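Local coordinates for single-stranded DNA-binding protein (PDB 2FXQ), which binds single-stranded DNA and probably recruits partner proteins to it during DNA replication, recombination and repair, at residues A[137-142]-A[173-178]; A[143-146]-A[150-153]. One frame throughout, in Å; residues are numbered along the deposited sequence.

Interaction 1 of 2, residues A[137-142]-A[173-178]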
loop_
_atom_site.group_PDB
_atom_site.type_symbol
_atom_site.label_atom_id
_atom_site.label_comp_id
_atom_site.label_asym_id
_atom_site.label_seq_id
_atom_site.Cartn_x
_atom_site.Cartn_y
_atom_site.Cartn_z
ATOM N N LEU A 137 -16.318 -2.676 -14.313
ATOM C CA LEU A 137 -15.942 -2.220 -15.671
ATOM C C LEU A 137 -17.103 -1.452 -16.352
ATOM O O LEU A 137 -18.254 -1.867 -16.290
ATOM C CB LEU A 137 -15.500 -3.415 -16.517
ATOM C CG LEU A 137 -14.151 -4.088 -16.219
ATOM C CD1 LEU A 137 -13.936 -5.012 -17.402
ATOM C CD2 LEU A 137 -13.020 -3.052 -16.176
ATOM N N THR A 138 -16.801 -0.329 -17.016
ATOM C CA THR A 138 -17.845 0.444 -17.715
ATOM C C THR A 138 -18.045 -0.008 -19.151
ATOM O O THR A 138 -18.998 0.399 -19.777
ATOM C CB THR A 138 -17.529 1.953 -17.696
ATOM O OG1 THR A 138 -16.220 2.157 -18.227
ATOM C CG2 THR A 138 -17.389 2.459 -16.271
ATOM N N ARG A 139 -17.158 -0.850 -19.681
ATOM C CA ARG A 139 -17.273 -1.344 -21.049
ATOM C C ARG A 139 -16.437 -2.572 -21.158
ATOM O O ARG A 139 -15.612 -2.821 -20.292
ATOM C CB ARG A 139 -16.787 -0.304 -22.065
ATOM C CG ARG A 139 -15.380 0.123 -21.820
ATOM C CD ARG A 139 -15.028 1.395 -22.562
ATOM N NE ARG A 139 -13.618 1.612 -22.286
ATOM C CZ ARG A 139 -13.132 2.564 -21.511
ATOM N NH1 ARG A 139 -13.928 3.485 -20.961
ATOM N NH2 ARG A 139 -11.832 2.623 -21.327
ATOM N N ASP A 140 -16.642 -3.347 -22.199
ATOM C CA ASP A 140 -15.750 -4.488 -22.450
ATOM C C ASP A 140 -14.287 -4.037 -22.610
ATOM O O ASP A 140 -14.008 -2.981 -23.157
ATOM C CB ASP A 140 -16.168 -5.246 -23.705
ATOM C CG ASP A 140 -17.435 -6.023 -23.489
ATOM O OD1 ASP A 140 -17.935 -6.639 -24.453
ATOM O OD2 ASP A 140 -17.993 -6.065 -22.365
ATOM N N PRO A 141 -13.355 -4.828 -22.129
ATOM C CA PRO A 141 -11.926 -4.488 -22.317
ATOM C C PRO A 141 -11.633 -4.660 -23.801
ATOM O O PRO A 141 -12.192 -5.524 -24.445
ATOM C CB PRO A 141 -11.212 -5.557 -21.510
ATOM C CG PRO A 141 -12.139 -6.707 -21.567
ATOM C CD PRO A 141 -13.549 -6.098 -21.417
ATOM N N ASP A 142 -10.778 -3.836 -24.371
ATOM C CA ASP A 142 -10.413 -4.141 -25.738
ATOM C C ASP A 142 -8.911 -4.489 -25.839
ATOM O O ASP A 142 -8.091 -3.624 -25.777
ATOM C CB ASP A 142 -10.865 -3.020 -26.678
ATOM C CG ASP A 142 -10.727 -3.401 -28.124
ATOM O OD1 ASP A 142 -10.084 -2.626 -28.862
ATOM O OD2 ASP A 142 -11.205 -4.464 -28.599
ATOM N N PHE A 173 -15.288 7.774 -12.562
ATOM C CA PHE A 173 -14.824 6.970 -13.681
ATOM C C PHE A 173 -13.294 7.074 -13.901
ATOM O O PHE A 173 -12.744 8.160 -14.113
ATOM C CB PHE A 173 -15.667 7.275 -14.924
ATOM C CG PHE A 173 -17.148 7.155 -14.671
ATOM C CD1 PHE A 173 -17.873 8.237 -14.128
ATOM C CD2 PHE A 173 -17.826 5.957 -14.899
ATOM C CE1 PHE A 173 -19.266 8.134 -13.848
ATOM C CE2 PHE A 173 -19.223 5.849 -14.637
ATOM C CZ PHE A 173 -19.938 6.947 -14.101
ATOM N N LEU A 174 -12.593 5.931 -13.817
ATOM C CA LEU A 174 -11.131 5.929 -13.810
ATOM C C LEU A 174 -10.600 4.922 -14.870
ATOM O O LEU A 174 -11.191 3.879 -15.074
ATOM C CB LEU A 174 -10.626 5.544 -12.407
ATOM C CG LEU A 174 -10.922 6.582 -11.320
ATOM C CD1 LEU A 174 -10.543 6.019 -9.952
ATOM C CD2 LEU A 174 -10.269 7.970 -11.578
ATOM N N GLU A 175 -9.535 5.261 -15.576
ATOM C CA GLU A 175 -9.024 4.395 -16.661
ATOM C C GLU A 175 -7.827 3.623 -16.055
ATOM O O GLU A 175 -7.047 4.189 -15.267
ATOM C CB GLU A 175 -8.587 5.219 -17.878
ATOM C CG GLU A 175 -9.712 5.948 -18.599
ATOM C CD GLU A 175 -10.785 5.012 -19.139
ATOM O OE1 GLU A 175 -11.989 5.423 -19.240
ATOM O OE2 GLU A 175 -10.420 3.862 -19.473
ATOM N N VAL A 176 -7.713 2.337 -16.379
ATOM C CA VAL A 176 -6.574 1.531 -15.874
ATOM C C VAL A 176 -5.941 0.851 -17.080
ATOM O O VAL A 176 -6.650 0.402 -17.989
ATOM C CB VAL A 176 -7.108 0.477 -14.876
ATOM C CG1 VAL A 176 -6.006 -0.522 -14.407
ATOM C CG2 VAL A 176 -7.657 1.189 -13.627
ATOM N N GLN A 177 -4.619 0.748 -17.103
ATOM C CA GLN A 177 -3.959 0.068 -18.228
ATOM C C GLN A 177 -3.253 -1.138 -17.636
ATOM O O GLN A 177 -2.692 -1.067 -16.531
ATOM C CB GLN A 177 -2.941 1.047 -18.864
ATOM C CG GLN A 177 -2.321 0.516 -20.125
ATOM C CD GLN A 177 -1.465 1.574 -20.814
ATOM O OE1 GLN A 177 -1.668 1.865 -21.996
ATOM N NE2 GLN A 177 -0.530 2.152 -20.075
ATOM N N ALA A 178 -3.277 -2.256 -18.353
ATOM C CA ALA A 178 -2.586 -3.437 -17.885
ATOM C C ALA A 178 -1.828 -3.992 -19.069
ATOM O O ALA A 178 -2.227 -3.767 -20.216
ATOM C CB ALA A 178 -3.579 -4.473 -17.385
#
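Thr138 and Phe173 bring the two backbones nearest, yet their CA atoms stay 8.2 Å apart, so the loop 137-142 meets strand 173-178 through side chains alone. The main link is Arg139 with Glu175. Arg139 sets out with CG between its backbone N and carbonyl carbon (chi1 57°) and then runs extended to NE, which carries the guanidinium across to the strand. Glu175 bends at its second torsion and turns its carboxylate to meet it. The grip is end-on and twofold: Arg139 NH2 lies 2.6 Å from Glu175 OE2, and Arg139 NH1 lies 3.2 Å from Glu175 OE1. Both oxygens are approached on their syn sides, and the two flat groups are nearly coplanar, 17° apart. The NH1 bond lies in the guanidinium plane; the shorter NH2 bond leaves the carboxylate plane by 23°. Beside this bridge, the methyl CG2 of Thr138 sits at the edge of the Phe173 ring, 3.8 Å from Phe173 CD2. Strand 151-160 runs between the two segments, and its Arg154 touches Glu175 while bringing NH1 close to Arg139 NH2. The carboxylate therefore probably offsets two neighbouring positive charges, and the paired bonds fix how the guanidinium is turned at this surface of the second OB-fold domain.

Interaction 2 of 2, residues A[143-146]-A[150-153]; sequences LRYT and TAVV
Arg144 and Val152 lie side by side and point the same way, with Val152 CG1 against one face of the guanidinium, 3.8 Å from Arg144 NH1. A bend at the arginine's third torsion (chi3 -25°) folds the charged end back over that methyl. The pair is the hydrogen-bonded one of a short antiparallel hairpin: Arg144 N gives a nearly straight bond to Val152 O (173° at the hydrogen), and Val152 N returns one to Arg144 O. On the other face of the hairpin, Tyr145 and Ala151 form the non-hydrogen-bonded pair. The tyrosine ring leans obliquely on the alanine, Tyr145 CE2 lying 3.6 Å from Ala151 CB, and its hydroxyl reaches Glu184 of helix 180-186. Leu143 adds CD1 to the same methyl, 3.9 Å from Ala151 CB, so Ala151 is touched by two larger side chains.

Toward the turn the two threonines cross. Thr146 N donates to Thr150 O at 2.9 Å, and Thr150 N reaches back to Thr146 OG1 at 3.2 Å. With its hydroxyl between the backbone N and carbonyl carbon (chi1 71°), Thr146 presents OG1 to that amide while CG2 packs 3.4 Å from Thr150 O. The same OG1 is hydrogen-bonded to Glu43, from the first SSB domain. A valine here would probably leave the Thr150 amide without this acceptor and Glu43 without this hydroxyl partner, slackening the hairpin's turn end.

Backbone bonds thus set the register, Leu143 and Tyr145 close over the Ala151 methyl, and the Thr146 hydroxyl joins the two sides of the turn, through the Thr150 amide, and links them to Glu43 in the first SSB domain.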
loop_
_atom_site.group_PDB
_atom_site.type_symbol
_atom_site.label_atom_id
_atom_site.label_comp_id
_atom_site.label_asym_id
_atom_site.label_seq_id
_atom_site.Cartn_x
_atom_site.Cartn_y
_atom_site.Cartn_z
ATOM N N LEU A 143 -8.572 -5.771 -25.921
ATOM C CA LEU A 143 -7.163 -6.166 -25.952
ATOM C C LEU A 143 -6.520 -5.654 -27.241
ATOM O O LEU A 143 -7.130 -5.798 -28.326
ATOM C CB LEU A 143 -7.047 -7.678 -25.920
ATOM C CG LEU A 143 -5.655 -8.334 -25.839
ATOM C CD1 LEU A 143 -4.895 -7.828 -24.587
ATOM C CD2 LEU A 143 -5.890 -9.858 -25.752
ATOM N N ARG A 144 -5.329 -5.056 -27.135
ATOM C CA ARG A 144 -4.508 -4.813 -28.332
ATOM C C ARG A 144 -3.104 -5.351 -28.124
ATOM O O ARG A 144 -2.709 -5.789 -27.010
ATOM C CB ARG A 144 -4.385 -3.326 -28.657
ATOM C CG ARG A 144 -5.553 -2.418 -28.318
ATOM C CD ARG A 144 -5.375 -1.015 -28.922
ATOM N NE ARG A 144 -3.949 -0.739 -29.140
ATOM C CZ ARG A 144 -3.125 -0.222 -28.222
ATOM N NH1 ARG A 144 -3.575 0.129 -27.018
ATOM N NH2 ARG A 144 -1.840 -0.047 -28.514
ATOM N N TYR A 145 -2.341 -5.311 -29.198
ATOM C CA TYR A 145 -0.926 -5.641 -29.147
ATOM C C TYR A 145 -0.103 -4.459 -29.648
ATOM O O TYR A 145 -0.455 -3.898 -30.651
ATOM C CB TYR A 145 -0.695 -6.902 -29.966
ATOM C CG TYR A 145 -1.265 -8.117 -29.270
ATOM C CD1 TYR A 145 -2.591 -8.537 -29.504
ATOM C CD2 TYR A 145 -0.510 -8.798 -28.337
ATOM C CE1 TYR A 145 -3.119 -9.640 -28.836
ATOM C CE2 TYR A 145 -1.009 -9.921 -27.699
ATOM C CZ TYR A 145 -2.325 -10.332 -27.959
ATOM O OH TYR A 145 -2.803 -11.457 -27.294
ATOM N N THR A 146 0.960 -4.060 -28.934
ATOM C CA THR A 146 1.851 -2.985 -29.439
ATOM C C THR A 146 2.537 -3.478 -30.709
ATOM O O THR A 146 2.522 -4.677 -30.986
ATOM C CB THR A 146 2.946 -2.620 -28.427
ATOM O OG1 THR A 146 3.888 -3.695 -28.344
ATOM C CG2 THR A 146 2.375 -2.437 -26.987
ATOM N N THR A 150 3.525 -6.754 -27.608
ATOM C CA THR A 150 3.182 -6.857 -26.181
ATOM C C THR A 150 1.675 -6.638 -26.026
ATOM O O THR A 150 1.188 -5.635 -26.505
ATOM C CB THR A 150 3.845 -5.709 -25.433
ATOM O OG1 THR A 150 5.226 -5.709 -25.758
ATOM C CG2 THR A 150 3.752 -5.897 -23.863
ATOM N N ALA A 151 0.986 -7.506 -25.282
ATOM C CA ALA A 151 -0.429 -7.343 -24.981
ATOM C C ALA A 151 -0.655 -6.150 -24.072
ATOM O O ALA A 151 0.094 -5.914 -23.105
ATOM C CB ALA A 151 -1.032 -8.604 -24.318
ATOM N N VAL A 152 -1.707 -5.400 -24.369
ATOM C CA VAL A 152 -2.024 -4.232 -23.546
ATOM C C VAL A 152 -3.530 -4.041 -23.608
ATOM O O VAL A 152 -4.156 -4.197 -24.666
ATOM C CB VAL A 152 -1.224 -2.984 -24.029
ATOM C CG1 VAL A 152 -1.475 -2.669 -25.486
ATOM C CG2 VAL A 152 -1.504 -1.708 -23.138
ATOM N N VAL A 153 -4.105 -3.630 -22.499
ATOM C CA VAL A 153 -5.530 -3.379 -22.449
ATOM C C VAL A 153 -5.835 -2.094 -21.663
ATOM O O VAL A 153 -5.160 -1.794 -20.678
ATOM C CB VAL A 153 -6.274 -4.595 -21.812
ATOM C CG1 VAL A 153 -6.019 -4.706 -20.314
ATOM C CG2 VAL A 153 -7.768 -4.490 -22.122
#

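In the fold
From the N terminus, the chain first passes through the first SSB domain and enters the second along strand 129-137. It leaves that strand through 137-142, runs directly into 143-146, turns, and comes back as 150-153 at the start of strand 151-160. Interaction 2 closes this tight hairpin. The chain then returns on strand 171-179, where 173-178 meets the earlier loop, so interaction 1 closes a longer excursion that contains the hairpin whole. Their centres are about 13 Å apart, and they also touch directly: Ala178 O probably accepts a hydrogen bond from Val153 N, and Pro141 packs on Val153. Interaction 2 joins the hairpin's two arms, while interaction 1 ties the loop leading into it to strand 171-179 of the OB fold.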